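Putative cell adhesion protein (Parabacteroides distasonis, PDB 3LIU) probably serves as a fimbrillin-type pilus subunit, with a likely role in adhesion of this gut bacterium. Local coordinates at residues L309-D314 with I362-I367; D108-T113 with A215-W220. All blocks are in the same frame, centred on the assembly; numbering follows the deposited sequence.

Interaction 1: L309-D314 with I362-I367; sequences LIVKGD and ISLTII
Leu-309 meets Ile-362, and Val-311 meets Leu-364, across the interior of a beta sandwich: strand 308-319 belongs to one layer, strand 358-366 to the other, and the two face each other through their side chains. This is the kind of face-to-face sheet packing on which the sandwich domains of FimA-type fimbrial proteins are built. The two segments run in roughly the same direction but splay apart, with CA of Leu-309 lying 8.6 Å from CA of Ile-362 and CA of Val-311 lying 9.3 Å from CA of Leu-364.

All the contact across the gap is apolar. Leu-309 and Ile-362 come tip to tip. The isoleucine is extended (chi2 178°), so its CD1 projects to the far end of the chain and lands 4.0 Å from CB of Leu-309, with CD1 of the leucine at 4.1 Å. Every second residue contributes, as the alternation of a strand demands. Further along, the divergence is felt: Ile-366 also points inward, but its CD1 stays 4.9 Å from CG2 of Val-311.

Backbone hydrogen bonds are made within each layer instead. Leu-309 and Val-311 bond to Ile-335 and Tyr-333 of strand 326-336, and Ile-310 to Phe-204. Around the pairs, Val-337 touches both Leu-309 and Ile-362, while Leu-364 leans on Leu-180 of its own layer. At the far end OD1 of Asp-314 makes a salt bridge with Lys-201.

The second pair is a methyl set in a fork. Val-311 is turned with CG1 anti to its carbonyl carbon (chi1 -48°), which presents both branches to the opposite layer, and CD1 of Leu-364 enters between them, 3.7 Å from CG1 and 3.8 Å from CG2.

Interaction 2: D108-T113 with A215-W220; sequences DFIETT and ASTEEW
Ile-110 covers the oxygen end of one face of the peptide plane that follows Ala-215: its CB stands above the carbonyl, 3.5 Å from O of Ala-215, and CG1 runs on past that oxygen. The arrangement docks the short helix 106-110 onto the loop that leaves strand 193-213. At the oxygen of the same group a water donates a bond of 2.7 Å to O of Ala-215 and a weak one to Glu-111 OE2. The ring of Phe-109 turns to other partners, Val-87 and Val-89 of strand 82-90 and Leu-100 of helix 94-101.

One hydrogen bond joins the backbones. N of Ala-215 donates to O of Ile-110 at 3.2 Å, in the carbonyl plane and on a lone pair, with an N-H...O angle of 158°. This brings the two carbonyl oxygens, O of Ile-110 and O of Ala-215, to 3.1 Å; the water's donated proton probably eases that approach.

Apolar packing fills in beside the bond, with CB of Ile-110 lying 4.0 Å from CB of Ala-215. CG1 of Ile-110 is wedged between its own N and carbonyl carbon (chi1 71°), and the extended chain then carries CD1 across Thr-217, 3.6 Å from its OG1. Cut back to an alanine, Ile-110 would keep its CB over the carbonyl, but without CG2 and CD1 a gap is likely to open beside CB of Ala-215 and beside Thr-217.

The loop also braces itself: OG of Ser-216 donates to O of Glu-218 at 2.6 Å, in the carbonyl plane.

Overall arrangement
From the N terminus, the chain first builds strands of the FimA family region and the two short helices 94-101 and 106-110. Interaction 2 then closes a loop of 101 residues, mostly strand and connecting segments, by bringing the loop after strand 193-213 back to helix 106-110. Interaction 1 opens only later and closes a shorter excursion of 47 residues, which includes strand 326-336. The two loops follow one another, neither nesting nor crossing. Their centres lie 35 Å apart, on opposite sides of the chain's centre, with nearest atoms about 17 Å apart. Strand 193-213 links them: it pairs with strand 308-319 of interaction 1 and leads into the loop of interaction 2.

Interaction 1: L309-D314 with I362-I367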
# COMPACT_ATOMS: atom_id res chain seq x y z
N LEU A 309 -8.40 8.71 6.28
CA LEU A 309 -9.21 9.17 5.21
C LEU A 309 -10.07 10.29 5.73
O LEU A 309 -10.82 10.14 6.72
CB LEU A 309 -10.05 8.04 4.58
CG LEU A 309 -10.91 8.54 3.39
CD1 LEU A 309 -10.95 7.56 2.23
CD2 LEU A 309 -12.32 8.95 3.82
N ILE A 310 -9.97 11.43 5.06
CA ILE A 310 -10.73 12.62 5.44
C ILE A 310 -11.60 13.09 4.28
O ILE A 310 -11.10 13.23 3.12
CB ILE A 310 -9.76 13.76 5.87
CG1 ILE A 310 -8.78 13.26 6.93
CG2 ILE A 310 -10.56 15.03 6.44
CD1 ILE A 310 -7.75 14.33 7.43
N VAL A 311 -12.90 13.29 4.54
CA VAL A 311 -13.82 13.87 3.58
C VAL A 311 -14.23 15.29 3.96
O VAL A 311 -14.25 15.66 5.15
CB VAL A 311 -15.07 13.00 3.34
CG1 VAL A 311 -14.64 11.50 3.09
CG2 VAL A 311 -16.00 13.09 4.49
N LYS A 312 -14.46 16.10 2.93
CA LYS A 312 -14.99 17.44 3.07
C LYS A 312 -16.26 17.58 2.25
O LYS A 312 -16.30 17.13 1.11
CB LYS A 312 -13.99 18.48 2.57
CG LYS A 312 -14.32 19.91 3.06
CD LYS A 312 -13.48 20.97 2.43
CE LYS A 312 -13.84 21.16 0.99
NZ LYS A 312 -12.97 22.17 0.40
N GLY A 313 -17.28 18.22 2.82
CA GLY A 313 -18.51 18.50 2.07
C GLY A 313 -19.45 19.44 2.81
O GLY A 313 -19.10 19.96 3.87
N ASP A 314 -20.63 19.64 2.27
CA ASP A 314 -21.59 20.60 2.81
C ASP A 314 -22.68 19.82 3.49
O ASP A 314 -23.29 18.96 2.87
CB ASP A 314 -22.19 21.47 1.69
CG ASP A 314 -21.14 22.29 0.96
OD1 ASP A 314 -19.99 22.41 1.44
OD2 ASP A 314 -21.46 22.80 -0.13
N ILE A 362 -14.42 2.13 2.50
CA ILE A 362 -14.92 2.92 3.65
C ILE A 362 -16.30 3.52 3.32
O ILE A 362 -16.46 4.19 2.30
CB ILE A 362 -13.90 4.03 4.02
CG1 ILE A 362 -12.54 3.38 4.36
CG2 ILE A 362 -14.44 4.91 5.17
CD1 ILE A 362 -11.45 4.30 4.69
N SER A 363 -17.29 3.24 4.15
CA SER A 363 -18.62 3.81 4.02
C SER A 363 -18.89 4.66 5.24
O SER A 363 -18.85 4.17 6.38
CB SER A 363 -19.68 2.71 3.92
OG SER A 363 -19.40 1.90 2.80
N LEU A 364 -19.18 5.94 5.00
CA LEU A 364 -19.42 6.89 6.08
C LEU A 364 -20.89 7.19 6.29
O LEU A 364 -21.66 7.29 5.33
CB LEU A 364 -18.67 8.18 5.77
CG LEU A 364 -17.16 8.04 5.67
CD1 LEU A 364 -16.51 9.47 5.53
CD2 LEU A 364 -16.63 7.27 6.87
N THR A 365 -21.29 7.29 7.55
CA THR A 365 -22.63 7.76 7.89
C THR A 365 -22.41 9.07 8.63
O THR A 365 -21.85 9.08 9.73
CB THR A 365 -23.41 6.79 8.80
OG1 THR A 365 -23.59 5.55 8.11
CG2 THR A 365 -24.81 7.36 9.19
N ILE A 366 -22.80 10.18 8.01
CA ILE A 366 -22.63 11.49 8.61
C ILE A 366 -23.87 11.85 9.40
O ILE A 366 -24.98 11.82 8.87
CB ILE A 366 -22.32 12.52 7.50
CG1 ILE A 366 -20.93 12.19 6.93
CG2 ILE A 366 -22.41 13.96 8.05
CD1 ILE A 366 -20.75 12.65 5.61
N ILE A 367 -23.70 12.17 10.68
CA ILE A 367 -24.84 12.37 11.59
C ILE A 367 -24.90 13.76 12.25
O ILE A 367 -25.65 13.98 13.19
CB ILE A 367 -24.90 11.25 12.67
CG1 ILE A 367 -23.71 11.35 13.63
CG2 ILE A 367 -24.95 9.84 11.98
CD1 ILE A 367 -23.94 10.59 14.95

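Interaction 2: D108-T113 with A215-W220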
# COMPACT_ATOMS: atom_id res chain seq x y z
N ASP A 108 19.78 -6.97 3.19
CA ASP A 108 19.88 -5.63 2.56
C ASP A 108 18.98 -5.54 1.33
O ASP A 108 18.39 -4.50 1.09
CB ASP A 108 21.33 -5.25 2.20
CG ASP A 108 22.18 -4.98 3.45
OD1 ASP A 108 21.72 -4.16 4.23
OD2 ASP A 108 23.27 -5.59 3.68
N PHE A 109 18.85 -6.64 0.58
CA PHE A 109 18.01 -6.62 -0.62
C PHE A 109 16.56 -6.30 -0.20
O PHE A 109 15.99 -5.32 -0.63
CB PHE A 109 18.16 -7.94 -1.39
CG PHE A 109 17.36 -8.02 -2.67
CD1 PHE A 109 16.02 -8.36 -2.65
CD2 PHE A 109 17.98 -7.83 -3.88
CE1 PHE A 109 15.27 -8.42 -3.83
CE2 PHE A 109 17.27 -7.91 -5.05
CZ PHE A 109 15.90 -8.20 -5.02
N ILE A 110 15.99 -7.10 0.69
CA ILE A 110 14.55 -7.02 0.98
C ILE A 110 14.22 -5.76 1.81
O ILE A 110 13.10 -5.24 1.75
CB ILE A 110 13.99 -8.33 1.65
CG1 ILE A 110 14.48 -8.46 3.09
CG2 ILE A 110 14.34 -9.56 0.80
CD1 ILE A 110 13.84 -9.70 3.88
N GLU A 111 15.20 -5.27 2.56
CA GLU A 111 15.09 -4.00 3.32
C GLU A 111 15.25 -2.75 2.48
O GLU A 111 15.09 -1.65 3.01
CB GLU A 111 16.10 -3.96 4.48
CG GLU A 111 15.75 -4.91 5.63
CD GLU A 111 14.57 -4.36 6.48
OE1 GLU A 111 14.36 -3.12 6.58
OE2 GLU A 111 13.83 -5.19 7.02
N THR A 112 15.59 -2.88 1.20
CA THR A 112 15.68 -1.75 0.31
C THR A 112 14.42 -0.86 0.38
O THR A 112 13.31 -1.35 0.35
CB THR A 112 15.92 -2.17 -1.15
OG1 THR A 112 17.13 -2.90 -1.22
CG2 THR A 112 16.04 -0.97 -2.04
N THR A 113 14.62 0.45 0.53
CA THR A 113 13.51 1.37 0.74
C THR A 113 12.88 1.74 -0.61
O THR A 113 13.58 2.20 -1.50
CB THR A 113 13.94 2.62 1.48
OG1 THR A 113 14.40 2.24 2.79
CG2 THR A 113 12.74 3.60 1.61
N ALA A 215 10.41 -6.02 0.18
CA ALA A 215 9.96 -7.41 0.30
C ALA A 215 10.08 -7.87 1.73
O ALA A 215 10.81 -7.24 2.52
CB ALA A 215 10.73 -8.29 -0.65
N SER A 216 9.34 -8.95 2.04
CA SER A 216 9.39 -9.66 3.30
C SER A 216 9.88 -11.10 3.11
O SER A 216 9.73 -11.70 2.03
CB SER A 216 8.01 -9.69 3.96
OG SER A 216 7.10 -10.39 3.14
N THR A 217 10.42 -11.68 4.18
CA THR A 217 10.90 -13.05 4.15
C THR A 217 9.79 -14.05 3.86
O THR A 217 9.93 -14.97 3.01
CB THR A 217 11.54 -13.44 5.50
OG1 THR A 217 12.71 -12.65 5.69
CG2 THR A 217 11.92 -14.87 5.48
N GLU A 218 8.68 -13.87 4.56
CA GLU A 218 7.53 -14.70 4.37
C GLU A 218 6.59 -14.10 3.32
O GLU A 218 6.61 -12.90 2.98
CB GLU A 218 6.79 -14.94 5.70
CG GLU A 218 7.66 -15.46 6.88
CD GLU A 218 8.39 -16.76 6.56
OE1 GLU A 218 7.82 -17.59 5.82
OE2 GLU A 218 9.54 -16.95 7.04
N GLU A 219 5.75 -14.97 2.77
CA GLU A 219 4.72 -14.57 1.82
C GLU A 219 3.77 -13.61 2.49
O GLU A 219 3.24 -13.92 3.54
CB GLU A 219 3.93 -15.81 1.39
CG GLU A 219 2.85 -15.53 0.39
CD GLU A 219 3.38 -15.53 -0.97
OE1 GLU A 219 4.58 -15.27 -1.13
OE2 GLU A 219 2.62 -15.86 -1.88
N TRP A 220 3.54 -12.45 1.89
CA TRP A 220 2.59 -11.47 2.44
C TRP A 220 2.98 -11.02 3.86
O TRP A 220 2.13 -10.70 4.67
CB TRP A 220 1.17 -12.06 2.43
CG TRP A 220 0.04 -11.04 2.26
CD1 TRP A 220 -0.07 -9.82 2.87
CD2 TRP A 220 -1.14 -11.20 1.48
NE1 TRP A 220 -1.23 -9.19 2.48
CE2 TRP A 220 -1.92 -10.03 1.64
CE3 TRP A 220 -1.62 -12.21 0.64
CZ2 TRP A 220 -3.16 -9.85 1.02
CZ3 TRP A 220 -2.86 -12.04 0.03
CH2 TRP A 220 -3.61 -10.87 0.22
O HOH W 1 11.72 -6.99 5.05